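Local structure of chorismatase (Streptomyces hygroscopicus, 4BPS) at residues Ile42-Gly47 with Glu70-Val75; Lys297-Arg302 with Glu338-Val343. The protein hydrolyses chorismate to pyruvate and a dihydroxycyclohexadiene carboxylate, a step in the biosynthesis of the immunosuppressant polyketides FK506 and FK520. All blocks are in the same frame, centred on the assembly; numbering follows the deposited sequence.

Contact 1: residues Ile42-Gly47 with Glu70-Val75; sequences IEHGTG and EAFTEV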
loop_
_atom_site.group_PDB
_atom_site.type_symbol
_atom_site.label_atom_id
_atom_site.label_comp_id
_atom_site.label_asym_id
_atom_site.label_seq_id
_atom_site.Cartn_x
_atom_site.Cartn_y
_atom_site.Cartn_z
ATOM N N ILE A 42 0.670 -5.128 -10.747
ATOM C CA ILE A 42 1.963 -4.666 -10.247
ATOM C C ILE A 42 2.891 -5.869 -10.173
ATOM O O ILE A 42 2.615 -6.833 -9.452
ATOM C CB ILE A 42 1.839 -4.023 -8.843
ATOM C CG1 ILE A 42 0.819 -2.873 -8.864
ATOM C CG2 ILE A 42 3.208 -3.596 -8.346
ATOM C CD1 ILE A 42 1.182 -1.711 -9.780
ATOM N N GLU A 43 3.970 -5.809 -10.948
ATOM C CA GLU A 43 4.950 -6.902 -10.986
ATOM C C GLU A 43 6.062 -6.656 -9.978
ATOM O O GLU A 43 6.881 -5.752 -10.134
ATOM C CB GLU A 43 5.535 -7.033 -12.393
ATOM C CG GLU A 43 4.446 -7.266 -13.420
ATOM C CD GLU A 43 4.965 -7.377 -14.822
ATOM O OE1 GLU A 43 5.951 -6.688 -15.155
ATOM O OE2 GLU A 43 4.373 -8.140 -15.607
ATOM N N HIS A 44 6.078 -7.444 -8.904
ATOM C CA HIS A 44 7.136 -7.379 -7.898
ATOM C C HIS A 44 8.271 -8.276 -8.319
ATOM O O HIS A 44 8.060 -9.427 -8.659
ATOM C CB HIS A 44 6.594 -7.872 -6.554
ATOM C CG HIS A 44 5.554 -6.964 -5.994
ATOM N ND1 HIS A 44 5.869 -5.794 -5.334
ATOM C CD2 HIS A 44 4.203 -7.032 -6.066
ATOM C CE1 HIS A 44 4.738 -5.185 -5.013
ATOM N NE2 HIS A 44 3.716 -5.920 -5.436
ATOM N N GLY A 45 9.489 -7.769 -8.319
ATOM C CA GLY A 45 10.599 -8.567 -8.798
ATOM C C GLY A 45 11.906 -7.805 -8.661
ATOM O O GLY A 45 12.032 -6.916 -7.807
ATOM N N THR A 46 12.848 -8.143 -9.533
ATOM C CA THR A 46 14.214 -7.667 -9.432
ATOM C C THR A 46 14.548 -6.566 -10.456
ATOM O O THR A 46 15.715 -6.337 -10.788
ATOM C CB THR A 46 15.218 -8.839 -9.548
ATOM O OG1 THR A 46 15.049 -9.455 -10.835
ATOM C CG2 THR A 46 15.020 -9.857 -8.455
ATOM N N GLY A 47 13.544 -5.810 -10.880
ATOM C CA GLY A 47 13.769 -4.689 -11.768
ATOM C C GLY A 47 12.520 -3.824 -11.844
ATOM O O GLY A 47 11.556 -4.020 -11.088
ATOM N N GLU A 70 11.386 -14.931 -6.000
ATOM C CA GLU A 70 10.410 -14.245 -5.163
ATOM C C GLU A 70 9.508 -13.315 -5.967
ATOM O O GLU A 70 8.628 -12.650 -5.399
ATOM C CB GLU A 70 11.138 -13.462 -4.069
ATOM C CG GLU A 70 11.712 -14.429 -3.068
ATOM C CD GLU A 70 12.731 -13.822 -2.136
ATOM O OE1 GLU A 70 13.227 -12.690 -2.396
ATOM O OE2 GLU A 70 13.034 -14.497 -1.118
ATOM N N ALA A 71 9.729 -13.239 -7.276
ATOM C CA ALA A 71 8.915 -12.361 -8.098
ATOM C C ALA A 71 7.509 -12.907 -8.199
ATOM O O ALA A 71 7.319 -14.125 -8.221
ATOM C CB ALA A 71 9.530 -12.216 -9.489
ATOM N N PHE A 72 6.517 -12.020 -8.268
ATOM C CA PHE A 72 5.133 -12.436 -8.487
ATOM C C PHE A 72 4.366 -11.216 -8.955
ATOM O O PHE A 72 4.867 -10.082 -8.874
ATOM C CB PHE A 72 4.492 -13.025 -7.200
ATOM C CG PHE A 72 4.121 -11.984 -6.186
ATOM C CD1 PHE A 72 5.088 -11.413 -5.354
ATOM C CD2 PHE A 72 2.810 -11.556 -6.062
ATOM C CE1 PHE A 72 4.724 -10.439 -4.430
ATOM C CE2 PHE A 72 2.444 -10.591 -5.154
ATOM C CZ PHE A 72 3.409 -10.029 -4.329
ATOM N N THR A 73 3.148 -11.429 -9.459
ATOM C CA THR A 73 2.293 -10.331 -9.891
ATOM C C THR A 73 1.126 -10.150 -8.932
ATOM O O THR A 73 0.394 -11.099 -8.588
ATOM C CB THR A 73 1.754 -10.574 -11.307
ATOM O OG1 THR A 73 2.869 -10.776 -12.171
ATOM C CG2 THR A 73 0.961 -9.384 -11.841
ATOM N N GLU A 74 0.986 -8.916 -8.471
ATOM C CA GLU A 74 -0.141 -8.492 -7.649
ATOM C C GLU A 74 -1.202 -7.938 -8.601
ATOM O O GLU A 74 -0.968 -6.930 -9.267
ATOM C CB GLU A 74 0.350 -7.410 -6.687
ATOM C CG GLU A 74 -0.714 -6.661 -5.912
ATOM C CD GLU A 74 -0.127 -5.525 -5.100
ATOM O OE1 GLU A 74 1.041 -5.636 -4.641
ATOM O OE2 GLU A 74 -0.824 -4.495 -4.910
ATOM N N VAL A 75 -2.359 -8.602 -8.682
ATOM C CA VAL A 75 -3.395 -8.247 -9.643
ATOM C C VAL A 75 -4.619 -7.724 -8.894
ATOM O O VAL A 75 -5.158 -8.414 -8.028
ATOM C CB VAL A 75 -3.810 -9.454 -10.515
ATOM C CG1 VAL A 75 -4.750 -8.993 -11.618
ATOM C CG2 VAL A 75 -2.576 -10.177 -11.109
HETATM O O HOH W 1 2.545 -10.050 -14.851
#
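The imidazole of His44 lies beside the phenyl ring of Phe72, both side chains pointing the same way from an antiparallel pair of strands inside a five-stranded mixed sheet. The ring planes are 19° apart but offset, with little of one ring over the other, and CD2 of His44 comes 3.6 Å from CZ of Phe72. Phe72 reaches this place with CG between its own backbone N and carbonyl carbon (chi1 75°), a crowded position. On the same face of the sheet, NE2 of His44 donates to OE1 of Glu74 at 2.8 Å in a nearly straight bond. The acceptor lies close to the imidazole plane, whereas the donor meets OE1 on its anti side, 33° out of the carboxylate plane. Lys297 forms a salt bridge with the same oxygen, Trp76 holds the other carboxylate oxygen, and Thr64 bonds ND1 of His44, so both imidazole nitrogens and both carboxylate oxygens have partners, and the imidazole is probably fixed in its rotation. The backbones are joined by two reciprocal pairs of hydrogen bonds, Ile42 with Glu74 and His44 with Phe72. Next to the latter pair the chains stay close, CA of Gly45 lying 3.9 Å from CB of Ala71. The opposite face carries Glu43 and Thr73, side by side; Arg59 pairs with OE1 of Glu43 and Thr27 with the hydroxyl of Thr73. A water bridges the two, donating to OE2 of Glu43 at 2.7 Å and lying 2.8 Å from OG1 of Thr73.

Contact 2: residues Lys297-Arg302 with Glu338-Val343; sequences KVYVRR and EIEGMV. With 3EB (3-(2-carboxyethyl)benzoic acid), chain B.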
loop_
_atom_site.group_PDB
_atom_site.type_symbol
_atom_site.label_atom_id
_atom_site.label_comp_id
_atom_site.label_asym_id
_atom_site.label_seq_id
_atom_site.Cartn_x
_atom_site.Cartn_y
_atom_site.Cartn_z
ATOM N N LYS A 297 1.525 -9.201 1.940
ATOM C CA LYS A 297 2.921 -8.991 1.580
ATOM C C LYS A 297 3.691 -8.710 2.858
ATOM O O LYS A 297 3.252 -7.897 3.683
ATOM C CB LYS A 297 3.083 -7.859 0.566
ATOM C CG LYS A 297 2.530 -8.283 -0.808
ATOM C CD LYS A 297 1.787 -7.188 -1.537
ATOM C CE LYS A 297 2.682 -6.034 -1.825
ATOM N NZ LYS A 297 1.877 -4.809 -2.216
ATOM N N VAL A 298 4.820 -9.394 3.001
ATOM C CA VAL A 298 5.658 -9.312 4.182
ATOM C C VAL A 298 7.031 -8.805 3.710
ATOM O O VAL A 298 7.727 -9.518 2.986
ATOM C CB VAL A 298 5.771 -10.695 4.875
ATOM C CG1 VAL A 298 6.683 -10.591 6.102
ATOM C CG2 VAL A 298 4.395 -11.213 5.270
ATOM N N TYR A 299 7.354 -7.570 4.081
ATOM C CA TYR A 299 8.591 -6.941 3.657
ATOM C C TYR A 299 9.631 -7.152 4.727
ATOM O O TYR A 299 9.348 -6.899 5.908
ATOM C CB TYR A 299 8.355 -5.452 3.474
ATOM C CG TYR A 299 7.200 -5.077 2.566
ATOM C CD1 TYR A 299 7.309 -5.172 1.177
ATOM C CD2 TYR A 299 6.002 -4.573 3.088
ATOM C CE1 TYR A 299 6.269 -4.774 0.340
ATOM C CE2 TYR A 299 4.951 -4.169 2.265
ATOM C CZ TYR A 299 5.099 -4.270 0.883
ATOM O OH TYR A 299 4.115 -3.859 0.022
ATOM N N VAL A 300 10.815 -7.633 4.336
ATOM C CA VAL A 300 11.850 -8.005 5.294
ATOM C C VAL A 300 13.163 -7.376 4.875
ATOM O O VAL A 300 13.620 -7.551 3.736
ATOM C CB VAL A 300 12.025 -9.543 5.358
ATOM C CG1 VAL A 300 13.048 -9.926 6.402
ATOM C CG2 VAL A 300 10.663 -10.228 5.669
ATOM N N ARG A 301 13.786 -6.638 5.799
ATOM C CA ARG A 301 14.983 -5.867 5.473
ATOM C C ARG A 301 16.203 -6.732 5.134
ATOM O O ARG A 301 16.923 -6.435 4.166
ATOM C CB ARG A 301 15.316 -4.930 6.641
ATOM C CG ARG A 301 16.649 -4.170 6.470
ATOM C CD ARG A 301 16.865 -3.179 7.608
ATOM N NE ARG A 301 15.850 -2.133 7.637
ATOM C CZ ARG A 301 15.886 -1.032 6.879
ATOM N NH1 ARG A 301 16.908 -0.790 6.060
ATOM N NH2 ARG A 301 14.859 -0.179 6.929
ATOM N N ARG A 302 16.473 -7.739 5.964
ATOM C CA ARG A 302 17.672 -8.571 5.809
ATOM C C ARG A 302 17.363 -9.932 5.208
ATOM O O ARG A 302 16.443 -10.620 5.659
ATOM C CB ARG A 302 18.346 -8.825 7.157
ATOM C CG ARG A 302 18.724 -7.563 7.912
ATOM C CD ARG A 302 19.782 -7.878 8.980
ATOM N NE ARG A 302 19.349 -8.963 9.863
ATOM C CZ ARG A 302 20.117 -9.573 10.768
ATOM N NH1 ARG A 302 21.395 -9.219 10.927
ATOM N NH2 ARG A 302 19.613 -10.572 11.514
ATOM N N GLU A 338 7.692 -5.537 7.901
ATOM C CA GLU A 338 6.334 -5.013 7.937
ATOM C C GLU A 338 5.417 -5.970 7.184
ATOM O O GLU A 338 5.877 -6.722 6.317
ATOM C CB GLU A 338 6.214 -3.667 7.246
ATOM C CG GLU A 338 6.782 -2.540 8.016
ATOM C CD GLU A 338 6.460 -1.223 7.350
ATOM O OE1 GLU A 338 6.286 -1.214 6.092
ATOM O OE2 GLU A 338 6.378 -0.197 8.035
ATOM N N ILE A 339 4.129 -5.918 7.502
ATOM C CA ILE A 339 3.145 -6.780 6.887
ATOM C C ILE A 339 1.925 -5.955 6.487
ATOM O O ILE A 339 1.430 -5.160 7.291
ATOM C CB ILE A 339 2.704 -7.896 7.851
ATOM C CG1 ILE A 339 3.910 -8.641 8.428
ATOM C CG2 ILE A 339 1.761 -8.874 7.151
ATOM C CD1 ILE A 339 4.190 -8.344 9.852
ATOM N N GLU A 340 1.442 -6.151 5.253
ATOM C CA GLU A 340 0.170 -5.602 4.818
ATOM C C GLU A 340 -0.731 -6.762 4.384
ATOM O O GLU A 340 -0.270 -7.877 4.141
ATOM C CB GLU A 340 0.355 -4.618 3.645
ATOM C CG GLU A 340 0.881 -5.260 2.383
ATOM C CD GLU A 340 1.009 -4.273 1.235
ATOM O OE1 GLU A 340 1.817 -3.327 1.342
ATOM O OE2 GLU A 340 0.291 -4.438 0.201
ATOM N N GLY A 341 -2.017 -6.482 4.195
ATOM C CA GLY A 341 -2.923 -7.479 3.682
ATOM C C GLY A 341 -4.342 -6.922 3.661
ATOM O O GLY A 341 -4.560 -5.733 3.887
HETATM N N MSE A 342 -5.322 -7.796 3.447
HETATM C CA MSE A 342 -6.715 -7.339 3.368
HETATM C C MSE A 342 -7.649 -8.442 3.827
HETATM O O MSE A 342 -7.285 -9.622 3.872
HETATM C CB MSE A 342 -7.078 -6.879 1.948
HETATM C CG MSE A 342 -7.027 -7.966 0.898
HETATM SE SE MSE A 342 -7.740 -7.367 -0.823
HETATM C CE MSE A 342 -9.595 -7.563 -0.374
ATOM N N VAL A 343 -8.867 -8.052 4.176
ATOM C CA VAL A 343 -9.944 -9.001 4.399
ATOM C C VAL A 343 -10.997 -8.761 3.321
ATOM O O VAL A 343 -11.567 -7.674 3.217
ATOM C CB VAL A 343 -10.571 -8.839 5.796
ATOM C CG1 VAL A 343 -11.630 -9.918 6.039
ATOM C CG2 VAL A 343 -9.500 -8.943 6.863
HETATM C C 3EB B . 4.819 3.431 10.441
HETATM O O 3EB B . 5.045 4.645 10.460
HETATM C CA 3EB B . 5.670 2.473 9.656
HETATM O OAB 3EB B . 4.726 6.532 4.664
HETATM O OAD 3EB B . 3.054 5.616 3.529
HETATM C CAE 3EB B . 3.747 2.358 7.295
HETATM C CAF 3EB B . 2.724 2.534 6.371
HETATM C CAG 3EB B . 4.850 3.212 7.302
HETATM C CAH 3EB B . 2.791 3.553 5.437
HETATM C CAL 3EB B . 3.919 5.597 4.485
HETATM C CAM 3EB B . 4.891 4.246 6.366
HETATM C CAN 3EB B . 3.863 4.439 5.444
HETATM O OXT 3EB B . 3.877 2.894 11.140
HETATM C C2 3EB B . 6.019 3.019 8.255
#
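Glu340 sets CG between its backbone N and carbonyl carbon (chi1 65°), while Tyr299 holds CG anti to its carbonyl carbon (chi1 -53°), and the carboxylate and phenol converge on one face of an antiparallel strand pair. The phenol OH of Tyr299 donates to OE1 of Glu340 at 2.7 Å, with the oxygen at the ring edge and in its plane. Ring and carboxylate are steeply inclined, 76° apart, and the hydroxyl approaches OE1 from above the carboxylate plane. Lys297 runs alongside Glu340, its aliphatic chain kinked midway, and NZ forms a salt bridge with OE2 at 2.9 Å, also from above that plane. Thr180 and Trp138 bond OE1 and OE2 respectively, so each oxygen of this buried carboxylate has at least two partners; NZ of Lys297 has further partners in Glu74 and the hydroxyl of Tyr140. An alanine in place of Glu340 would probably leave the Tyr299 hydroxyl without its acceptor and the buried ammonium of Lys297 with one counter-charge fewer.

Glu338, the proton acceptor of the reaction, stands on this same face, paired with Tyr299 through reciprocal backbone hydrogen bonds. Its chain is extended beyond CG, and OE2 lies 3.2 Å from CA of the propionate arm of the bound 3-(2-carboxyethyl)benzoic acid. The other face is apolar, CG2 of Val298 meeting CG2 of Ile339 at 4.0 Å. There helix 306-314 packs on Val298 through Val309. Within the sheet, strand 296-300 is flanked by strand 323-327 and strand 337-343 by strand 239-249, while strand 178-184 of another sheet touches Tyr299 and Glu338.

How the contacts relate
From the N terminus, strand 38-44 leads through strands 52-54 and 57-62 to strand 72-77, where contact 1 closes its loop within the N-terminal five-stranded sheet. Contact 2 opens far later: strand 296-300 is followed by helix 306-314 and strand 323-327 before strand 337-343 returns beside it in the seven-stranded sheet that carries the proton acceptor. The loops follow in series, neither nesting nor crossing. Their centres are about 14 Å apart, yet the sheets touch through Lys297, whose NZ forms a salt bridge with OE1 of Glu74 at 2.7 Å while its aliphatic chain packs against His44 and Phe72, tying contact 1 to contact 2.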